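Local structure of PixA inclusion body protein (Burkholderia cenocepacia, 4LZK) at residues Leu23-Thr28 against Met85-Ala90; Asp95-Tyr100 against Thr160-Tyr165; Val110-Thr115 against Val149-Gly154. The protein is of unknown function but belongs to the PixA family of inclusion body proteins, whose members probably accumulate as protein inclusions in the bacterial cell. All coordinates share one frame; numbering follows the deposited sequence.

Interaction 1: residues Leu23-Thr28 against Met85-Ala90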
loop_
_atom_site.group_PDB
_atom_site.type_symbol
_atom_site.label_atom_id
_atom_site.label_comp_id
_atom_site.label_asym_id
_atom_site.label_seq_id
_atom_site.Cartn_x
_atom_site.Cartn_y
_atom_site.Cartn_z
ATOM N N LEU C 23 -17.950 -4.205 -0.757
ATOM C CA LEU C 23 -18.390 -3.404 -1.882
ATOM C C LEU C 23 -17.393 -3.482 -3.016
ATOM O O LEU C 23 -16.178 -3.112 -2.885
ATOM C CB LEU C 23 -18.700 -1.947 -1.464
ATOM C CG LEU C 23 -19.389 -1.086 -2.536
ATOM C CD1 LEU C 23 -20.802 -1.601 -2.799
ATOM C CD2 LEU C 23 -19.360 0.365 -2.088
ATOM N N ALA C 24 -17.867 -3.890 -4.179
ATOM C CA ALA C 24 -17.066 -3.828 -5.359
ATOM C C ALA C 24 -17.456 -2.578 -6.119
ATOM O O ALA C 24 -18.601 -2.376 -6.380
ATOM C CB ALA C 24 -17.189 -5.086 -6.274
ATOM N N VAL C 25 -16.447 -1.763 -6.421
ATOM C CA VAL C 25 -16.621 -0.502 -7.136
ATOM C C VAL C 25 -15.924 -0.583 -8.485
ATOM O O VAL C 25 -14.713 -0.655 -8.537
ATOM C CB VAL C 25 -16.103 0.676 -6.311
ATOM C CG1 VAL C 25 -16.217 2.018 -7.093
ATOM C CG2 VAL C 25 -16.842 0.719 -4.971
ATOM N N ILE C 26 -16.667 -0.516 -9.570
ATOM C CA ILE C 26 -16.160 -0.878 -10.874
ATOM C C ILE C 26 -16.001 0.377 -11.703
ATOM O O ILE C 26 -16.913 1.246 -11.691
ATOM C CB ILE C 26 -17.158 -1.835 -11.574
ATOM C CG1 ILE C 26 -17.200 -3.131 -10.770
ATOM C CG2 ILE C 26 -16.780 -2.091 -13.054
ATOM C CD1 ILE C 26 -18.502 -3.762 -10.633
ATOM N N ASP C 27 -14.841 0.537 -12.329
ATOM C CA ASP C 27 -14.539 1.680 -13.238
ATOM C C ASP C 27 -15.161 1.365 -14.641
ATOM O O ASP C 27 -14.531 0.783 -15.534
ATOM C CB ASP C 27 -13.057 1.947 -13.305
ATOM C CG ASP C 27 -12.674 3.243 -14.112
ATOM O OD1 ASP C 27 -13.511 3.811 -14.814
ATOM O OD2 ASP C 27 -11.508 3.657 -14.013
ATOM N N THR C 28 -16.427 1.692 -14.775
ATOM C CA THR C 28 -17.181 1.332 -15.937
ATOM C C THR C 28 -16.647 2.046 -17.171
ATOM O O THR C 28 -16.667 1.502 -18.245
ATOM C CB THR C 28 -18.710 1.526 -15.743
ATOM O OG1 THR C 28 -19.002 2.872 -15.329
ATOM C CG2 THR C 28 -19.223 0.513 -14.764
HETATM N N MSE C 85 -21.874 -6.503 -2.610
HETATM C CA MSE C 85 -22.618 -5.614 -3.525
HETATM C C MSE C 85 -21.691 -4.974 -4.481
HETATM O O MSE C 85 -20.491 -4.914 -4.232
HETATM C CB MSE C 85 -23.387 -4.527 -2.734
HETATM C CG MSE C 85 -24.230 -5.107 -1.657
HETATM SE SE MSE C 85 -25.346 -3.784 -0.682
HETATM C CE MSE C 85 -26.494 -3.293 -2.178
ATOM N N GLY C 86 -22.237 -4.475 -5.623
ATOM C CA GLY C 86 -21.403 -3.877 -6.648
ATOM C C GLY C 86 -22.001 -2.560 -7.117
ATOM O O GLY C 86 -23.219 -2.404 -7.178
ATOM N N THR C 87 -21.163 -1.635 -7.494
ATOM C CA THR C 87 -21.650 -0.391 -7.997
ATOM C C THR C 87 -20.584 0.285 -8.824
ATOM O O THR C 87 -19.430 -0.142 -8.831
ATOM C CB THR C 87 -22.048 0.531 -6.825
ATOM O OG1 THR C 87 -22.836 1.643 -7.324
ATOM C CG2 THR C 87 -20.804 1.068 -6.014
ATOM N N SER C 88 -20.917 1.388 -9.498
ATOM C CA SER C 88 -19.890 2.043 -10.292
ATOM C C SER C 88 -19.248 3.147 -9.485
ATOM O O SER C 88 -19.655 3.424 -8.301
ATOM C CB SER C 88 -20.585 2.544 -11.580
ATOM O OG SER C 88 -21.291 3.730 -11.216
ATOM N N LEU C 89 -18.307 3.830 -10.104
ATOM C CA LEU C 89 -17.641 4.968 -9.510
ATOM C C LEU C 89 -18.595 6.144 -9.325
ATOM O O LEU C 89 -18.346 7.010 -8.473
ATOM C CB LEU C 89 -16.400 5.399 -10.302
ATOM C CG LEU C 89 -15.146 4.534 -10.062
ATOM C CD1 LEU C 89 -14.124 4.703 -11.193
ATOM C CD2 LEU C 89 -14.571 4.958 -8.668
ATOM N N ALA C 90 -19.674 6.173 -10.100
ATOM C CA ALA C 90 -20.723 7.147 -9.817
ATOM C C ALA C 90 -21.916 6.506 -9.192
ATOM O O ALA C 90 -23.052 6.919 -9.407
ATOM C CB ALA C 90 -21.082 7.967 -11.031
HETATM O O HOH W 1 -17.818 4.112 -13.192
#
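Ala24 and Ile26 bond edge to edge with Met85 and Thr87, strands 19-26 and 81-88 running parallel. Ala24 N donates to Met85 O over 2.8 Å, almost straight at 177°. Ala24 O accepts from Thr87 N, and Ile26 N donates to Thr87 O over 2.9 Å. Packing is close here. Leu23, Val25 and Thr87 share one face; the side chains of the last two lie side by side, CG2 atoms 4.1 Å apart, and Leu23 CD1 rests on Met85 CB. Met85, a selenomethionine, packs its side chain on Phe143 and Ala145. Beyond Ser88 the ladder slackens: Leu89 N reaches Ile26 O only weakly, at 3.3 Å, and also donates to a water 3.1 Å away, which donates to Thr28 OG1. The Leu89 side chain partly closes this end, crossing that of Val25 at about a right angle, CD2 3.7 Å from its CG1 and CD1 3.6 Å from Asp27 CG. Leu56 of the second subunit packs on Val25, and its Gly58 on Asp27 and Leu89. Asp27, CG anti to its backbone N (chi1 -173°), N-caps helix 28-34 through OD1 to Tyr30 N. Strand 53-57 flanks 19-26, strand 142-149 lies antiparallel beyond 81-88, and Phe162 of strand 154-167 touches Ile26.

Interaction 2: residues Asp95-Tyr100 against Thr160-Tyr165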
loop_
_atom_site.group_PDB
_atom_site.type_symbol
_atom_site.label_atom_id
_atom_site.label_comp_id
_atom_site.label_asym_id
_atom_site.label_seq_id
_atom_site.Cartn_x
_atom_site.Cartn_y
_atom_site.Cartn_z
ATOM N N ASP C 95 -23.967 4.983 -15.783
ATOM C CA ASP C 95 -23.723 3.552 -16.061
ATOM C C ASP C 95 -24.063 2.831 -14.745
ATOM O O ASP C 95 -23.962 3.427 -13.667
ATOM C CB ASP C 95 -22.259 3.215 -16.365
ATOM C CG ASP C 95 -21.611 4.058 -17.492
ATOM O OD1 ASP C 95 -22.303 4.398 -18.475
ATOM O OD2 ASP C 95 -20.341 4.301 -17.398
ATOM N N ALA C 96 -24.531 1.594 -14.817
ATOM C CA ALA C 96 -24.754 0.806 -13.576
ATOM C C ALA C 96 -24.005 -0.516 -13.778
ATOM O O ALA C 96 -24.053 -1.108 -14.895
ATOM C CB ALA C 96 -26.187 0.531 -13.400
ATOM N N ALA C 97 -23.322 -0.985 -12.752
ATOM C CA ALA C 97 -22.719 -2.286 -12.794
ATOM C C ALA C 97 -23.478 -3.112 -11.785
ATOM O O ALA C 97 -23.484 -2.768 -10.595
ATOM C CB ALA C 97 -21.288 -2.214 -12.394
ATOM N N LEU C 98 -24.156 -4.139 -12.243
ATOM C CA LEU C 98 -25.045 -4.933 -11.385
ATOM C C LEU C 98 -24.597 -6.391 -11.388
ATOM O O LEU C 98 -24.660 -7.060 -12.384
ATOM C CB LEU C 98 -26.447 -4.827 -11.910
ATOM C CG LEU C 98 -26.977 -3.390 -11.904
ATOM C CD1 LEU C 98 -28.308 -3.400 -12.598
ATOM C CD2 LEU C 98 -27.162 -2.892 -10.506
ATOM N N ILE C 99 -24.187 -6.867 -10.231
ATOM C CA ILE C 99 -23.789 -8.246 -10.047
ATOM C C ILE C 99 -25.012 -9.195 -10.229
ATOM O O ILE C 99 -26.077 -8.904 -9.713
ATOM C CB ILE C 99 -23.210 -8.455 -8.642
ATOM C CG1 ILE C 99 -21.916 -7.658 -8.440
ATOM C CG2 ILE C 99 -22.898 -9.907 -8.400
ATOM C CD1 ILE C 99 -21.485 -7.669 -6.990
ATOM N N TYR C 100 -24.820 -10.301 -10.919
ATOM C CA TYR C 100 -25.878 -11.314 -11.045
ATOM C C TYR C 100 -25.425 -12.681 -10.650
ATOM O O TYR C 100 -26.221 -13.573 -10.431
ATOM C CB TYR C 100 -26.450 -11.356 -12.460
ATOM C CG TYR C 100 -25.507 -11.742 -13.557
ATOM C CD1 TYR C 100 -24.728 -10.774 -14.203
ATOM C CD2 TYR C 100 -25.419 -13.042 -14.008
ATOM C CE1 TYR C 100 -23.914 -11.126 -15.257
ATOM C CE2 TYR C 100 -24.602 -13.418 -15.066
ATOM C CZ TYR C 100 -23.822 -12.449 -15.692
ATOM O OH TYR C 100 -22.973 -12.855 -16.724
ATOM N N THR C 160 -16.914 -13.219 -9.939
ATOM C CA THR C 160 -18.165 -12.450 -9.778
ATOM C C THR C 160 -18.518 -11.884 -11.164
ATOM O O THR C 160 -17.702 -11.143 -11.757
ATOM C CB THR C 160 -17.987 -11.332 -8.788
ATOM O OG1 THR C 160 -17.644 -11.884 -7.469
ATOM C CG2 THR C 160 -19.247 -10.501 -8.717
ATOM N N SER C 161 -19.696 -12.213 -11.675
ATOM C CA SER C 161 -20.152 -11.761 -12.959
ATOM C C SER C 161 -21.200 -10.635 -12.784
ATOM O O SER C 161 -21.991 -10.653 -11.851
ATOM C CB SER C 161 -20.806 -12.891 -13.721
ATOM O OG SER C 161 -19.883 -13.932 -13.882
ATOM N N PHE C 162 -21.115 -9.621 -13.626
ATOM C CA PHE C 162 -21.973 -8.470 -13.527
ATOM C C PHE C 162 -22.377 -7.973 -14.889
ATOM O O PHE C 162 -21.710 -8.171 -15.894
ATOM C CB PHE C 162 -21.308 -7.347 -12.735
ATOM C CG PHE C 162 -20.139 -6.668 -13.434
ATOM C CD1 PHE C 162 -18.823 -7.153 -13.292
ATOM C CD2 PHE C 162 -20.305 -5.481 -14.139
ATOM C CE1 PHE C 162 -17.780 -6.518 -13.880
ATOM C CE2 PHE C 162 -19.220 -4.865 -14.744
ATOM C CZ PHE C 162 -17.975 -5.367 -14.597
ATOM N N ALA C 163 -23.533 -7.322 -14.915
ATOM C CA ALA C 163 -24.007 -6.682 -16.161
ATOM C C ALA C 163 -23.651 -5.229 -16.089
ATOM O O ALA C 163 -23.834 -4.575 -15.048
ATOM C CB ALA C 163 -25.516 -6.836 -16.300
ATOM N N LEU C 164 -23.089 -4.706 -17.172
ATOM C CA LEU C 164 -22.816 -3.301 -17.283
ATOM C C LEU C 164 -23.916 -2.646 -18.179
ATOM O O LEU C 164 -24.075 -2.985 -19.379
ATOM C CB LEU C 164 -21.428 -3.133 -17.851
ATOM C CG LEU C 164 -20.734 -1.833 -17.617
ATOM C CD1 LEU C 164 -19.340 -1.883 -18.115
ATOM C CD2 LEU C 164 -21.430 -0.688 -18.269
ATOM N N TYR C 165 -24.662 -1.720 -17.599
ATOM C CA TYR C 165 -25.719 -1.021 -18.378
ATOM C C TYR C 165 -25.274 0.391 -18.622
ATOM O O TYR C 165 -24.584 0.980 -17.762
ATOM C CB TYR C 165 -27.061 -1.031 -17.654
ATOM C CG TYR C 165 -27.702 -2.334 -17.598
ATOM C CD1 TYR C 165 -28.510 -2.807 -18.632
ATOM C CD2 TYR C 165 -27.488 -3.157 -16.506
ATOM C CE1 TYR C 165 -29.090 -4.050 -18.557
ATOM C CE2 TYR C 165 -28.059 -4.360 -16.422
ATOM C CZ TYR C 165 -28.830 -4.830 -17.462
ATOM O OH TYR C 165 -29.350 -6.082 -17.325
#
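Phe162 and Ala97 meet on the face of this antiparallel pair that also carries Ile99 and Leu164. The pair joins strands 96-105 and 154-167 of one sheet, with 172-186 on the far edge of 154-167. The Phe162 ring leans obliquely toward the small Ala97, CD2 coming 3.8 Å from the methyl CB. Its CG sits between the backbone N and the carbonyl carbon (chi1 70°), and CB presses to 3.4 Å from Leu98 O, where the two chains draw together: Ile99 and Phe162, a non-hydrogen-bonded pair, have CA atoms only 3.9 Å apart. Next along, Thr160 CG2 fits among the branches of Ile99, 3.7 Å from CG2 and slightly farther from CG1 and CD1. On the reverse face, the Leu98 side chain crosses that of Tyr165 at about a right angle, CD1 touching CD2 and CE2, while the short Ala163 lies between the Tyr165 and Tyr100 rings along the strand face. Tyr100 folds back over the partner strand. Ser161 CB lies over one face of its ring, 4.0 Å from the centroid, in a CH-pi contact, and Ala163 N approaches the ring edge in plane. The polar ends of Tyr100, Thr160 and Asp95 are bonded outside the pair, to Ala42, Trp182 and Thr28. Five backbone bonds thus set the register, while mainly apolar contacts fill both faces.

Interaction 3: residues Val110-Thr115 against Val149-Gly154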
loop_
_atom_site.group_PDB
_atom_site.type_symbol
_atom_site.label_atom_id
_atom_site.label_comp_id
_atom_site.label_asym_id
_atom_site.label_seq_id
_atom_site.Cartn_x
_atom_site.Cartn_y
_atom_site.Cartn_z
ATOM N N VAL C 110 -14.126 -22.467 0.262
ATOM C CA VAL C 110 -14.142 -21.784 1.495
ATOM C C VAL C 110 -15.545 -21.181 1.793
ATOM O O VAL C 110 -16.034 -21.286 2.841
ATOM C CB VAL C 110 -13.157 -20.617 1.409
ATOM C CG1 VAL C 110 -13.288 -19.674 2.585
ATOM C CG2 VAL C 110 -11.730 -21.179 1.288
ATOM N N PHE C 111 -16.175 -20.609 0.817
ATOM C CA PHE C 111 -17.471 -19.972 1.029
ATOM C C PHE C 111 -18.552 -20.945 0.526
ATOM O O PHE C 111 -18.395 -21.637 -0.512
ATOM C CB PHE C 111 -17.588 -18.668 0.265
ATOM C CG PHE C 111 -16.758 -17.561 0.875
ATOM C CD1 PHE C 111 -17.173 -16.913 1.998
ATOM C CD2 PHE C 111 -15.531 -17.266 0.348
ATOM C CE1 PHE C 111 -16.391 -15.965 2.603
ATOM C CE2 PHE C 111 -14.713 -16.338 0.927
ATOM C CZ PHE C 111 -15.162 -15.649 2.054
ATOM N N ALA C 112 -19.710 -20.853 1.183
ATOM C CA ALA C 112 -20.900 -21.536 0.706
ATOM C C ALA C 112 -21.284 -20.881 -0.580
ATOM O O ALA C 112 -20.762 -19.781 -0.846
ATOM C CB ALA C 112 -21.986 -21.398 1.677
ATOM N N PRO C 113 -22.061 -21.557 -1.428
ATOM C CA PRO C 113 -22.596 -20.886 -2.615
ATOM C C PRO C 113 -23.416 -19.626 -2.147
ATOM O O PRO C 113 -24.010 -19.628 -1.054
ATOM C CB PRO C 113 -23.535 -21.921 -3.224
ATOM C CG PRO C 113 -23.043 -23.224 -2.722
ATOM C CD PRO C 113 -22.391 -23.007 -1.415
ATOM N N PHE C 114 -23.395 -18.582 -2.935
ATOM C CA PHE C 114 -23.958 -17.309 -2.549
ATOM C C PHE C 114 -25.442 -17.226 -2.784
ATOM O O PHE C 114 -25.963 -17.852 -3.689
ATOM C CB PHE C 114 -23.258 -16.152 -3.317
ATOM C CG PHE C 114 -21.898 -15.791 -2.733
ATOM C CD1 PHE C 114 -20.844 -16.663 -2.841
ATOM C CD2 PHE C 114 -21.722 -14.580 -2.040
ATOM C CE1 PHE C 114 -19.651 -16.337 -2.266
ATOM C CE2 PHE C 114 -20.516 -14.236 -1.527
ATOM C CZ PHE C 114 -19.462 -15.133 -1.644
ATOM N N THR C 115 -26.110 -16.403 -2.007
ATOM C CA THR C 115 -27.553 -16.246 -2.172
ATOM C C THR C 115 -27.838 -14.757 -2.446
ATOM O O THR C 115 -27.396 -13.893 -1.718
ATOM C CB THR C 115 -28.280 -16.678 -0.916
ATOM O OG1 THR C 115 -27.942 -18.032 -0.583
ATOM C CG2 THR C 115 -29.767 -16.493 -1.071
ATOM N N VAL C 149 -21.240 -17.445 3.688
ATOM C CA VAL C 149 -20.585 -17.606 4.963
ATOM C C VAL C 149 -19.312 -18.420 4.650
ATOM O O VAL C 149 -19.304 -19.243 3.731
ATOM C CB VAL C 149 -21.506 -18.332 6.008
ATOM C CG1 VAL C 149 -21.750 -19.813 5.633
ATOM C CG2 VAL C 149 -20.924 -18.239 7.417
ATOM N N ALA C 150 -18.240 -18.139 5.362
ATOM C CA ALA C 150 -17.044 -18.966 5.261
ATOM C C ALA C 150 -17.300 -20.264 6.021
ATOM O O ALA C 150 -17.637 -20.200 7.201
ATOM C CB ALA C 150 -15.832 -18.245 5.860
ATOM N N LYS C 151 -17.088 -21.409 5.404
ATOM C CA LYS C 151 -17.396 -22.662 6.086
ATOM C C LYS C 151 -16.287 -23.674 6.037
ATOM O O LYS C 151 -16.405 -24.714 6.698
ATOM C CB LYS C 151 -18.693 -23.331 5.595
ATOM C CG LYS C 151 -18.870 -23.357 4.120
ATOM C CD LYS C 151 -18.120 -24.452 3.470
ATOM C CE LYS C 151 -18.653 -24.721 2.047
ATOM N NZ LYS C 151 -17.766 -25.816 1.518
ATOM N N SER C 152 -15.255 -23.439 5.225
ATOM C CA SER C 152 -14.095 -24.350 5.313
ATOM C C SER C 152 -12.807 -23.541 5.297
ATOM O O SER C 152 -12.741 -22.478 4.669
ATOM C CB SER C 152 -14.117 -25.374 4.202
ATOM O OG SER C 152 -15.396 -26.034 4.079
ATOM N N ALA C 153 -11.769 -24.026 6.005
ATOM C CA ALA C 153 -10.492 -23.336 6.018
ATOM C C ALA C 153 -9.789 -23.532 4.708
ATOM O O ALA C 153 -9.984 -24.569 4.055
ATOM C CB ALA C 153 -9.620 -23.802 7.191
ATOM N N GLY C 154 -8.997 -22.535 4.283
ATOM C CA GLY C 154 -8.247 -22.627 3.073
ATOM C C GLY C 154 -8.369 -21.368 2.211
ATOM O O GLY C 154 -8.826 -20.325 2.692
#
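Val110 and Phe111 lie against Ala150-Ser152, where two loops meet through their backbones. Val110 O is gripped twice: Lys151 N donates over 2.8 Å, nearly along the C=O axis, and Ser152 N adds a weak second bond at 3.3 Å. Two residues on, Ala112 N donates to Val149 O over 3.0 Å. Val110 is the residue most covered by the opposite loop. Its CB is 3.8 Å from Ser152 O; CG1, anti to the backbone N (chi1 169°), comes to 3.5 Å from the same oxygen and also sits over a face of the Phe111 ring, offset toward the rim. CG2 reaches farther along the loop and stops 3.3 Å from Gly154 O. Phe111 and Ala150 form a single beta bridge, an isolated rung between loops rather than a ladder. The first loop leads from strand 96-105 into strand 115-120, the second from strand 142-149 into strand 154-167. Strands 115-120 and 142-149 are antiparallel neighbours in one sheet, and the bridge lies just past their paired ends; 96-105 and 154-167 are likewise paired in the other sheet, so both loops pass from one sheet to the other. The Phe111 ring turns inward between them: CD1 lies near Val149 O, CE1 is 4.0 Å from Ala150 CB, and beyond are Val82 on one sheet and Leu158 and Ala184 on the other. Outside, Lys151 sets CG beside Val110 O, and the bend at chi2 keeps CD near the same oxygen, with CE near Phe111 O and NZ bonded to Gln109 OE1. The N-H of Phe111 itself goes to Glu156 OE1.

Interactions 1 and 2 belong to the buried centre, one in each of the two mixed sheets, and their centres are 9 Å apart. They touch: Ile26 CD1 packs on Ala97 CB, and Thr28 OG1 lies 2.8 Å from Asp95 OD2, a probable hydrogen bond. Strands 81-88 and 96-105, one from each contact, follow each other in the chain. The centre of interaction 3 is about 23 Å from the centres of the other two, and it is only partly buried; it joins loops that run on from or into strands 96-105 and 154-167 of interaction 2. Regular ladders, parallel in the first and antiparallel in the second, give way there to one bridge and a carbonyl oxygen that accepts two hydrogen bonds, with a lysine chain at the surface.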